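Local coordinates for protein RNA 2',3'-cyclic phosphodiesterase (Deinococcus radiodurans, PDB 5H7E) that belongs to the LigT-like phosphoesterases of the 2H superfamily, at residues 55-66 against 107-117; 150-158 against 169-177. All blocks are in the same frame, centred on the assembly; numbering follows the deposited sequence.

Contact 1: 55-66 against 107-117. With SO4 (sulfate ion), chain F.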
loop_
_atom_site.group_PDB
_atom_site.type_symbol
_atom_site.label_atom_id
_atom_site.label_comp_id
_atom_site.label_asym_id
_atom_site.label_seq_id
_atom_site.Cartn_x
_atom_site.Cartn_y
_atom_site.Cartn_z
ATOM N N ARG A 55 -15.070 0.003 15.454
ATOM C CA ARG A 55 -14.815 1.182 14.640
ATOM C C ARG A 55 -14.740 0.868 13.160
ATOM O O ARG A 55 -14.587 1.795 12.367
ATOM C CB ARG A 55 -13.505 1.872 15.060
ATOM C CG ARG A 55 -13.476 2.374 16.528
ATOM C CD ARG A 55 -14.754 3.128 16.938
ATOM N NE ARG A 55 -15.044 4.296 16.104
ATOM C CZ ARG A 55 -14.397 5.454 16.183
ATOM N NH1 ARG A 55 -14.736 6.473 15.378
ATOM N NH2 ARG A 55 -13.410 5.603 17.071
ATOM N N VAL A 56 -14.841 -0.404 12.772
ATOM C CA VAL A 56 -14.624 -0.759 11.376
ATOM C C VAL A 56 -15.710 -0.168 10.488
ATOM O O VAL A 56 -15.439 0.269 9.370
ATOM C CB VAL A 56 -14.528 -2.278 11.215
ATOM C CG1 VAL A 56 -14.459 -2.650 9.741
ATOM C CG2 VAL A 56 -13.287 -2.794 11.959
ATOM N N GLU A 57 -16.959 -0.151 10.956
ATOM C CA GLU A 57 -18.002 0.448 10.132
ATOM C C GLU A 57 -17.733 1.915 9.849
ATOM O O GLU A 57 -17.957 2.369 8.721
ATOM C CB GLU A 57 -19.378 0.253 10.781
ATOM C CG GLU A 57 -20.526 0.579 9.833
ATOM C CD GLU A 57 -20.529 -0.302 8.582
ATOM O OE1 GLU A 57 -20.090 -1.474 8.656
ATOM O OE2 GLU A 57 -20.975 0.184 7.519
ATOM N N ASP A 58 -17.209 2.684 10.821
ATOM C CA ASP A 58 -16.832 4.073 10.505
ATOM C C ASP A 58 -15.779 4.132 9.415
ATOM O O ASP A 58 -15.815 5.026 8.563
ATOM C CB ASP A 58 -16.299 4.824 11.725
ATOM C CG ASP A 58 -17.388 5.121 12.765
ATOM O OD1 ASP A 58 -18.599 5.141 12.413
ATOM O OD2 ASP A 58 -17.005 5.361 13.940
ATOM N N LEU A 59 -14.805 3.224 9.465
ATOM C CA LEU A 59 -13.754 3.222 8.454
ATOM C C LEU A 59 -14.309 2.860 7.086
ATOM O O LEU A 59 -13.790 3.321 6.052
ATOM C CB LEU A 59 -12.650 2.225 8.837
ATOM C CG LEU A 59 -11.874 2.672 10.083
ATOM C CD1 LEU A 59 -10.908 1.555 10.494
ATOM C CD2 LEU A 59 -11.016 3.953 9.825
ATOM N N LYS A 60 -15.315 1.984 7.046
ATOM C CA LYS A 60 -15.944 1.621 5.781
ATOM C C LYS A 60 -16.728 2.794 5.215
ATOM O O LYS A 60 -16.698 3.042 4.011
ATOM C CB LYS A 60 -16.859 0.400 5.970
ATOM C CG LYS A 60 -16.062 -0.895 6.066
ATOM C CD LYS A 60 -16.896 -2.090 6.523
ATOM C CE LYS A 60 -17.975 -2.450 5.526
ATOM N NZ LYS A 60 -18.733 -3.692 5.952
ATOM N N ARG A 61 -17.448 3.511 6.067
ATOM C CA ARG A 61 -18.161 4.699 5.619
ATOM C C ARG A 61 -17.188 5.742 5.083
ATOM O O ARG A 61 -17.497 6.441 4.114
ATOM C CB ARG A 61 -18.979 5.273 6.771
ATOM C CG ARG A 61 -20.151 4.437 7.147
ATOM C CD ARG A 61 -21.013 5.193 8.195
ATOM N NE ARG A 61 -21.924 4.304 8.915
ATOM C CZ ARG A 61 -21.761 3.883 10.172
ATOM N NH1 ARG A 61 -20.712 4.262 10.901
ATOM N NH2 ARG A 61 -22.661 3.072 10.709
ATOM N N LEU A 62 -16.046 5.913 5.759
ATOM C CA LEU A 62 -15.034 6.861 5.279
ATOM C C LEU A 62 -14.497 6.453 3.914
ATOM O O LEU A 62 -14.387 7.291 3.007
ATOM C CB LEU A 62 -13.909 6.967 6.311
ATOM C CG LEU A 62 -12.728 7.864 5.885
ATOM C CD1 LEU A 62 -13.190 9.349 5.767
ATOM C CD2 LEU A 62 -11.702 7.676 6.982
ATOM N N GLY A 63 -14.214 5.167 3.723
ATOM C CA GLY A 63 -13.725 4.712 2.425
ATOM C C GLY A 63 -14.736 4.963 1.321
ATOM O O GLY A 63 -14.387 5.463 0.250
ATOM N N THR A 64 -16.022 4.720 1.600
ATOM C CA THR A 64 -17.037 4.964 0.586
ATOM C C THR A 64 -17.139 6.450 0.256
ATOM O O THR A 64 -17.214 6.821 -0.919
ATOM C CB THR A 64 -18.380 4.418 1.104
ATOM O OG1 THR A 64 -18.278 2.995 1.209
ATOM C CG2 THR A 64 -19.505 4.755 0.155
ATOM N N ARG A 65 -17.127 7.313 1.270
ATOM C CA ARG A 65 -17.330 8.737 1.013
ATOM C C ARG A 65 -16.164 9.315 0.217
ATOM O O ARG A 65 -16.369 10.157 -0.669
ATOM C CB ARG A 65 -17.484 9.482 2.338
ATOM C CG ARG A 65 -17.809 10.948 2.225
ATOM C CD ARG A 65 -17.730 11.623 3.598
ATOM N NE ARG A 65 -16.487 12.388 3.718
ATOM C CZ ARG A 65 -15.632 12.302 4.730
ATOM N NH1 ARG A 65 -15.888 11.495 5.746
ATOM N NH2 ARG A 65 -14.527 13.040 4.728
ATOM N N LEU A 66 -14.941 8.888 0.525
ATOM C CA LEU A 66 -13.770 9.500 -0.136
ATOM C C LEU A 66 -13.620 9.039 -1.577
ATOM O O LEU A 66 -12.965 9.721 -2.375
ATOM C CB LEU A 66 -12.479 9.203 0.635
ATOM C CG LEU A 66 -12.438 9.949 1.981
ATOM C CD1 LEU A 66 -11.158 9.722 2.810
ATOM C CD2 LEU A 66 -12.723 11.456 1.849
ATOM N N ASN A 107 -6.508 12.943 2.469
ATOM C CA ASN A 107 -7.898 13.035 2.959
ATOM C C ASN A 107 -8.234 11.834 3.834
ATOM O O ASN A 107 -8.942 11.971 4.842
ATOM C CB ASN A 107 -8.893 13.076 1.801
ATOM C CG ASN A 107 -9.066 14.466 1.191
ATOM O OD1 ASN A 107 -10.141 15.024 1.247
ATOM N ND2 ASN A 107 -8.028 15.002 0.613
ATOM N N LEU A 108 -7.750 10.647 3.440
ATOM C CA LEU A 108 -7.994 9.445 4.227
ATOM C C LEU A 108 -7.363 9.576 5.608
ATOM O O LEU A 108 -8.006 9.326 6.642
ATOM C CB LEU A 108 -7.423 8.260 3.426
ATOM C CG LEU A 108 -7.638 6.928 4.014
ATOM C CD1 LEU A 108 -9.166 6.583 3.945
ATOM C CD2 LEU A 108 -6.804 5.941 3.194
ATOM N N ARG A 109 -6.090 9.984 5.640
ATOM C CA ARG A 109 -5.394 10.119 6.918
ATOM C C ARG A 109 -6.075 11.151 7.794
ATOM O O ARG A 109 -6.194 10.964 9.019
ATOM C CB ARG A 109 -3.916 10.479 6.660
ATOM C CG ARG A 109 -3.185 9.311 6.033
ATOM C CD ARG A 109 -1.829 9.799 5.523
ATOM N NE ARG A 109 -1.064 8.676 4.990
ATOM C CZ ARG A 109 0.268 8.590 5.049
ATOM N NH1 ARG A 109 0.978 9.609 5.583
ATOM N NH2 ARG A 109 0.850 7.487 4.580
ATOM N N ALA A 110 -6.515 12.265 7.194
ATOM C CA ALA A 110 -7.229 13.251 7.980
ATOM C C ALA A 110 -8.544 12.691 8.507
ATOM O O ALA A 110 -8.946 13.016 9.636
ATOM C CB ALA A 110 -7.478 14.515 7.147
ATOM N N GLY A 111 -9.271 11.944 7.666
ATOM C CA GLY A 111 -10.545 11.397 8.112
ATOM C C GLY A 111 -10.375 10.383 9.226
ATOM O O GLY A 111 -11.205 10.301 10.128
ATOM N N ILE A 112 -9.327 9.580 9.142
ATOM C CA ILE A 112 -9.087 8.585 10.166
ATOM C C ILE A 112 -8.820 9.275 11.500
ATOM O O ILE A 112 -9.331 8.861 12.525
ATOM C CB ILE A 112 -7.912 7.672 9.800
ATOM C CG1 ILE A 112 -8.240 6.872 8.547
ATOM C CG2 ILE A 112 -7.598 6.721 10.936
ATOM C CD1 ILE A 112 -7.050 6.154 7.972
ATOM N N ARG A 113 -8.036 10.341 11.461
ATOM C CA ARG A 113 -7.705 11.124 12.645
ATOM C C ARG A 113 -8.952 11.757 13.231
ATOM O O ARG A 113 -9.131 11.800 14.439
ATOM C CB ARG A 113 -6.734 12.225 12.249
ATOM C CG ARG A 113 -6.034 12.974 13.371
ATOM C CD ARG A 113 -4.902 13.854 12.828
ATOM N NE ARG A 113 -4.412 13.370 11.532
ATOM C CZ ARG A 113 -3.288 13.740 10.926
ATOM N NH1 ARG A 113 -2.462 14.609 11.496
ATOM N NH2 ARG A 113 -2.985 13.218 9.746
ATOM N N GLU A 114 -9.813 12.248 12.358
ATOM C CA GLU A 114 -11.046 12.900 12.763
ATOM C C GLU A 114 -11.920 11.908 13.534
ATOM O O GLU A 114 -12.649 12.288 14.434
ATOM C CB GLU A 114 -11.746 13.554 11.573
ATOM C CG GLU A 114 -11.047 14.836 11.129
ATOM C CD GLU A 114 -11.362 15.268 9.706
ATOM O OE1 GLU A 114 -12.278 14.700 9.089
ATOM O OE2 GLU A 114 -10.685 16.187 9.203
ATOM N N LEU A 115 -11.876 10.646 13.133
ATOM C CA LEU A 115 -12.603 9.576 13.818
ATOM C C LEU A 115 -11.958 9.203 15.142
ATOM O O LEU A 115 -12.535 8.406 15.873
ATOM C CB LEU A 115 -12.681 8.327 12.925
ATOM C CG LEU A 115 -13.609 8.493 11.721
ATOM C CD1 LEU A 115 -13.418 7.379 10.742
ATOM C CD2 LEU A 115 -15.109 8.601 12.164
ATOM N N GLY A 116 -10.783 9.744 15.468
ATOM C CA GLY A 116 -10.100 9.344 16.689
ATOM C C GLY A 116 -9.546 7.937 16.639
ATOM O O GLY A 116 -9.493 7.266 17.666
ATOM N N ILE A 117 -9.182 7.474 15.461
ATOM C CA ILE A 117 -8.591 6.158 15.252
ATOM C C ILE A 117 -7.113 6.346 14.962
ATOM O O ILE A 117 -6.737 7.249 14.206
ATOM C CB ILE A 117 -9.323 5.445 14.104
ATOM C CG1 ILE A 117 -10.779 5.200 14.535
ATOM C CG2 ILE A 117 -8.605 4.137 13.657
ATOM C CD1 ILE A 117 -11.601 4.726 13.380
HETATM S S SO4 F . -18.751 1.495 -2.351
HETATM O O1 SO4 F . -19.421 0.701 -1.304
HETATM O O2 SO4 F . -17.794 2.315 -1.626
HETATM O O3 SO4 F . -19.704 2.381 -3.035
HETATM O O4 SO4 F . -18.168 0.598 -3.365
#

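Contact 2: 150-158 against 169-177. With SO4 (sulfate ion), chain F.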
loop_
_atom_site.group_PDB
_atom_site.type_symbol
_atom_site.label_atom_id
_atom_site.label_comp_id
_atom_site.label_asym_id
_atom_site.label_seq_id
_atom_site.Cartn_x
_atom_site.Cartn_y
_atom_site.Cartn_z
ATOM N N THR A 150 -5.201 0.704 -14.305
ATOM C CA THR A 150 -6.347 1.480 -13.824
ATOM C C THR A 150 -6.914 0.811 -12.591
ATOM O O THR A 150 -7.310 -0.367 -12.638
ATOM C CB THR A 150 -7.414 1.586 -14.910
ATOM O OG1 THR A 150 -6.877 2.305 -16.016
ATOM C CG2 THR A 150 -8.610 2.388 -14.386
ATOM N N ALA A 151 -6.861 1.526 -11.466
ATOM C CA ALA A 151 -7.332 0.996 -10.187
ATOM C C ALA A 151 -8.805 1.282 -10.011
ATOM O O ALA A 151 -9.178 2.456 -9.926
ATOM C CB ALA A 151 -6.546 1.624 -9.066
ATOM N N PRO A 152 -9.678 0.269 -9.937
ATOM C CA PRO A 152 -11.117 0.539 -9.848
ATOM C C PRO A 152 -11.599 0.907 -8.461
ATOM O O PRO A 152 -12.732 1.400 -8.365
ATOM C CB PRO A 152 -11.746 -0.768 -10.338
ATOM C CG PRO A 152 -10.768 -1.792 -10.072
ATOM C CD PRO A 152 -9.387 -1.160 -10.129
ATOM N N GLY A 153 -10.804 0.694 -7.412
ATOM C CA GLY A 153 -11.326 0.976 -6.089
ATOM C C GLY A 153 -10.191 0.998 -5.090
ATOM O O GLY A 153 -9.033 0.762 -5.423
ATOM N N LEU A 154 -10.567 1.308 -3.855
ATOM C CA LEU A 154 -9.667 1.373 -2.714
ATOM C C LEU A 154 -10.043 0.197 -1.839
ATOM O O LEU A 154 -11.231 -0.125 -1.748
ATOM C CB LEU A 154 -9.895 2.691 -1.959
ATOM C CG LEU A 154 -9.048 2.872 -0.668
ATOM C CD1 LEU A 154 -7.596 2.897 -0.969
ATOM C CD2 LEU A 154 -9.467 4.117 0.102
ATOM N N THR A 155 -9.061 -0.468 -1.247
ATOM C CA THR A 155 -9.388 -1.650 -0.452
ATOM C C THR A 155 -9.003 -1.410 1.005
ATOM O O THR A 155 -7.931 -0.879 1.298
ATOM C CB THR A 155 -8.668 -2.859 -0.991
ATOM O OG1 THR A 155 -9.101 -3.114 -2.352
ATOM C CG2 THR A 155 -8.931 -4.117 -0.076
ATOM N N LEU A 156 -9.876 -1.865 1.929
ATOM C CA LEU A 156 -9.512 -1.912 3.339
ATOM C C LEU A 156 -9.134 -3.351 3.681
ATOM O O LEU A 156 -9.952 -4.251 3.530
ATOM C CB LEU A 156 -10.669 -1.403 4.206
ATOM C CG LEU A 156 -10.484 -1.512 5.731
ATOM C CD1 LEU A 156 -9.407 -0.545 6.197
ATOM C CD2 LEU A 156 -11.820 -1.195 6.522
ATOM N N TYR A 157 -7.880 -3.566 4.066
ATOM C CA TYR A 157 -7.332 -4.884 4.388
ATOM C C TYR A 157 -7.189 -5.044 5.885
ATOM O O TYR A 157 -6.944 -4.072 6.617
ATOM C CB TYR A 157 -5.925 -5.023 3.782
ATOM C CG TYR A 157 -5.867 -5.125 2.290
ATOM C CD1 TYR A 157 -6.080 -6.360 1.669
ATOM C CD2 TYR A 157 -5.601 -4.009 1.508
ATOM C CE1 TYR A 157 -5.982 -6.463 0.278
ATOM C CE2 TYR A 157 -5.532 -4.101 0.116
ATOM C CZ TYR A 157 -5.717 -5.334 -0.473
ATOM O OH TYR A 157 -5.647 -5.403 -1.849
ATOM N N ARG A 158 -7.259 -6.293 6.339
ATOM C CA ARG A 158 -6.806 -6.644 7.673
ATOM C C ARG A 158 -5.550 -7.492 7.533
ATOM O O ARG A 158 -5.501 -8.394 6.699
ATOM C CB ARG A 158 -7.858 -7.407 8.411
ATOM C CG ARG A 158 -7.436 -7.826 9.796
ATOM C CD ARG A 158 -8.553 -8.530 10.476
ATOM N NE ARG A 158 -8.064 -9.125 11.707
ATOM C CZ ARG A 158 -8.764 -9.995 12.431
ATOM N NH1 ARG A 158 -9.995 -10.326 12.055
ATOM N NH2 ARG A 158 -8.238 -10.498 13.534
ATOM N N GLU A 169 -6.332 -9.985 4.431
ATOM C CA GLU A 169 -7.709 -10.357 4.136
ATOM C C GLU A 169 -8.476 -9.102 3.767
ATOM O O GLU A 169 -8.411 -8.102 4.499
ATOM C CB GLU A 169 -8.384 -11.019 5.329
ATOM C CG GLU A 169 -7.734 -12.338 5.728
ATOM C CD GLU A 169 -8.473 -13.029 6.857
ATOM O OE1 GLU A 169 -9.473 -12.448 7.346
ATOM O OE2 GLU A 169 -8.058 -14.147 7.257
ATOM N N VAL A 170 -9.180 -9.145 2.636
ATOM C CA VAL A 170 -10.002 -8.002 2.234
ATOM C C VAL A 170 -11.160 -7.854 3.210
ATOM O O VAL A 170 -11.949 -8.787 3.424
ATOM C CB VAL A 170 -10.555 -8.171 0.815
ATOM C CG1 VAL A 170 -11.624 -7.069 0.552
ATOM C CG2 VAL A 170 -9.516 -8.174 -0.197
ATOM N N GLN A 171 -11.282 -6.666 3.808
ATOM C CA GLN A 171 -12.416 -6.339 4.666
ATOM C C GLN A 171 -13.539 -5.682 3.893
ATOM O O GLN A 171 -14.713 -5.991 4.107
ATOM C CB GLN A 171 -11.999 -5.396 5.781
ATOM C CG GLN A 171 -10.920 -5.935 6.635
ATOM C CD GLN A 171 -11.339 -7.224 7.273
ATOM O OE1 GLN A 171 -12.101 -7.212 8.226
ATOM N NE2 GLN A 171 -10.872 -8.342 6.739
ATOM N N SER A 172 -13.195 -4.758 3.008
ATOM C CA SER A 172 -14.187 -4.060 2.216
ATOM C C SER A 172 -13.469 -3.428 1.040
ATOM O O SER A 172 -12.272 -3.166 1.106
ATOM C CB SER A 172 -14.915 -2.987 3.027
ATOM O OG SER A 172 -16.103 -2.671 2.334
ATOM N N THR A 173 -14.190 -3.234 -0.056
ATOM C CA THR A 173 -13.654 -2.480 -1.174
ATOM C C THR A 173 -14.566 -1.293 -1.442
ATOM O O THR A 173 -15.774 -1.355 -1.183
ATOM C CB THR A 173 -13.505 -3.317 -2.444
ATOM O OG1 THR A 173 -14.778 -3.864 -2.812
ATOM C CG2 THR A 173 -12.515 -4.442 -2.231
ATOM N N PHE A 174 -13.973 -0.201 -1.907
ATOM C CA PHE A 174 -14.712 1.050 -2.122
ATOM C C PHE A 174 -14.466 1.494 -3.551
ATOM O O PHE A 174 -13.344 1.861 -3.897
ATOM C CB PHE A 174 -14.277 2.135 -1.139
ATOM C CG PHE A 174 -14.073 1.625 0.255
ATOM C CD1 PHE A 174 -15.173 1.326 1.048
ATOM C CD2 PHE A 174 -12.787 1.471 0.774
ATOM C CE1 PHE A 174 -14.971 0.788 2.344
ATOM C CE2 PHE A 174 -12.578 0.939 2.044
ATOM C CZ PHE A 174 -13.683 0.616 2.832
ATOM N N ARG A 175 -15.497 1.417 -4.393
ATOM C CA ARG A 175 -15.308 1.697 -5.812
ATOM C C ARG A 175 -15.158 3.196 -6.057
ATOM O O ARG A 175 -15.883 4.006 -5.469
ATOM C CB ARG A 175 -16.521 1.189 -6.585
ATOM C CG ARG A 175 -16.345 1.109 -8.066
ATOM C CD ARG A 175 -17.471 0.277 -8.739
ATOM N NE ARG A 175 -17.026 -0.193 -10.050
ATOM C CZ ARG A 175 -16.193 -1.217 -10.226
ATOM N NH1 ARG A 175 -15.805 -1.564 -11.446
ATOM N NH2 ARG A 175 -15.744 -1.897 -9.181
ATOM N N PHE A 176 -14.265 3.549 -6.976
ATOM C CA PHE A 176 -14.196 4.923 -7.482
ATOM C C PHE A 176 -15.354 5.119 -8.449
ATOM O O PHE A 176 -15.366 4.545 -9.554
ATOM C CB PHE A 176 -12.847 5.150 -8.181
ATOM C CG PHE A 176 -11.653 5.052 -7.291
ATOM C CD1 PHE A 176 -11.487 5.941 -6.224
ATOM C CD2 PHE A 176 -10.637 4.111 -7.570
ATOM C CE1 PHE A 176 -10.379 5.875 -5.425
ATOM C CE2 PHE A 176 -9.497 4.014 -6.757
ATOM C CZ PHE A 176 -9.348 4.885 -5.679
ATOM N N ARG A 177 -16.337 5.925 -8.050
ATOM C CA ARG A 177 -17.581 6.025 -8.789
ATOM C C ARG A 177 -17.720 7.351 -9.511
ATOM O O ARG A 177 -18.784 7.651 -10.062
ATOM C CB ARG A 177 -18.774 5.793 -7.860
ATOM C CG ARG A 177 -18.742 4.365 -7.306
ATOM C CD ARG A 177 -19.984 4.051 -6.482
ATOM N NE ARG A 177 -19.909 2.729 -5.864
ATOM C CZ ARG A 177 -20.306 1.589 -6.435
ATOM N NH1 ARG A 177 -20.811 1.590 -7.667
ATOM N NH2 ARG A 177 -20.173 0.437 -5.774
HETATM S S SO4 F . -18.751 1.495 -2.351
HETATM O O1 SO4 F . -19.421 0.701 -1.304
HETATM O O2 SO4 F . -17.794 2.315 -1.626
HETATM O O3 SO4 F . -19.704 2.381 -3.035
HETATM O O4 SO4 F . -18.168 0.598 -3.365
HETATM O O HOH W 1 -14.499 1.741 -10.355
HETATM O O HOH W 2 -12.346 -9.339 10.273
#

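Contact 1: 55-66 against 107-117
L62 and L66 of helix 56-67 lie against L108, G111 and I112 of helix 101-114; segments 56-66 and 107-114 run roughly antiparallel (148°), their axes 10.5 Å apart at the closest point. With CG anti to the backbone N (chi1 176°), L62 sets its CD2 over the backbone of the second helix, 3.7 Å from I112 N, and also meets I112 CG1, L108 CD1 and L115 CD1. Its other methyl, CD1, lies 4.1 Å from CA of G111; the absence of a side chain at G111 lets this leucine come so near. One turn on, L66 presses CD1 tightly onto L108 CA, at 3.5 Å. Toward the other end L59 and I117 reach tip to tip, CD2 to CD1 at 3.7 Å, and L115 sets both methyls against CB of D58. Strands 6-13 and 42-48 cover this layer through Y10, L45 and L48.

The polar edge centres on R55. Bent at chi2 and chi3, its chain folds back so that NH1 and NH2 grip L115 O end-on, at 3.0 Å and 3.2 Å, while I117 CG1 lies over one guanidinium face, offset toward the rim. NE and NH1 together hold D58 OD2 side-on, NH1 at 2.9 Å, and R61 NH1 pairs with D58 OD1. L115 precedes G116, whose positive phi makes the Schellman motif. One guanidinium thus ties the residue just ahead of helix 56-67 to the Schellman turn; D58 would partly balance its charge and hold it in orientation beside the apolar layer.

Contact 2: 150-158 against 169-177
E169 opens the pairing with R158 through two backbone bonds, E169 N to R158 O at 2.9 Å and R158 N to E169 O at 2.8 Å. V170 places CG2 4.0 Å from Y157 CE1, and T155 CG2 lies over the centre of that tyrosine ring, whose stacking partner is F9. At Q171 the register slips: Q171 N donates to L156 O at 2.8 Å and S172 N gives the same oxygen a weak second bond. Bent at chi2 (-59°), Q171 sets its amide beside R158 CB, and water 2 bridges its OE1 to R158 NH1. T173 lies alongside T155, both side chains pointing the same way. F174 turns CE2 onto L156 CB at 3.7 Å, while its backbone exchanges two bonds with L154. R175 pairs with G153 and gives its N-H to sulfate O4, almost perfectly straight (178°). F176 N bonds to P152 O, and the ring brings CD2 within 3.2 Å of A151 O, which lies at its edge. R177 grips the sulfate through NE and NH2, with R175 CB against one guanidinium face. This classic-bulged antiparallel hairpin belongs to the protein's curled sheet, strand 148-160 also pairing with 6-13.

How the contacts relate
Contact 1 joins two helices and contact 2 two strands of the sheet against which helix 56-67 packs; their centres are 14 Å apart and contact 1 closes along the chain before contact 2 opens. Helix 56-67 links them, since another flank of it, formed by K60, G63 and T64, rests on F174: K60 O lies 3.3 Å from F174 CE1 and T64 OG1 3.5 Å from F174 CD1. Nearby, K60 CE approaches S172 OG at 3.7 Å. The sulfate ion, probably from the crystallisation liquor, sits where the two contacts meet, with T64 OG1 3.0 Å from its O2, while R175 N and R177 NE and NH2 donate to its O3 and O4.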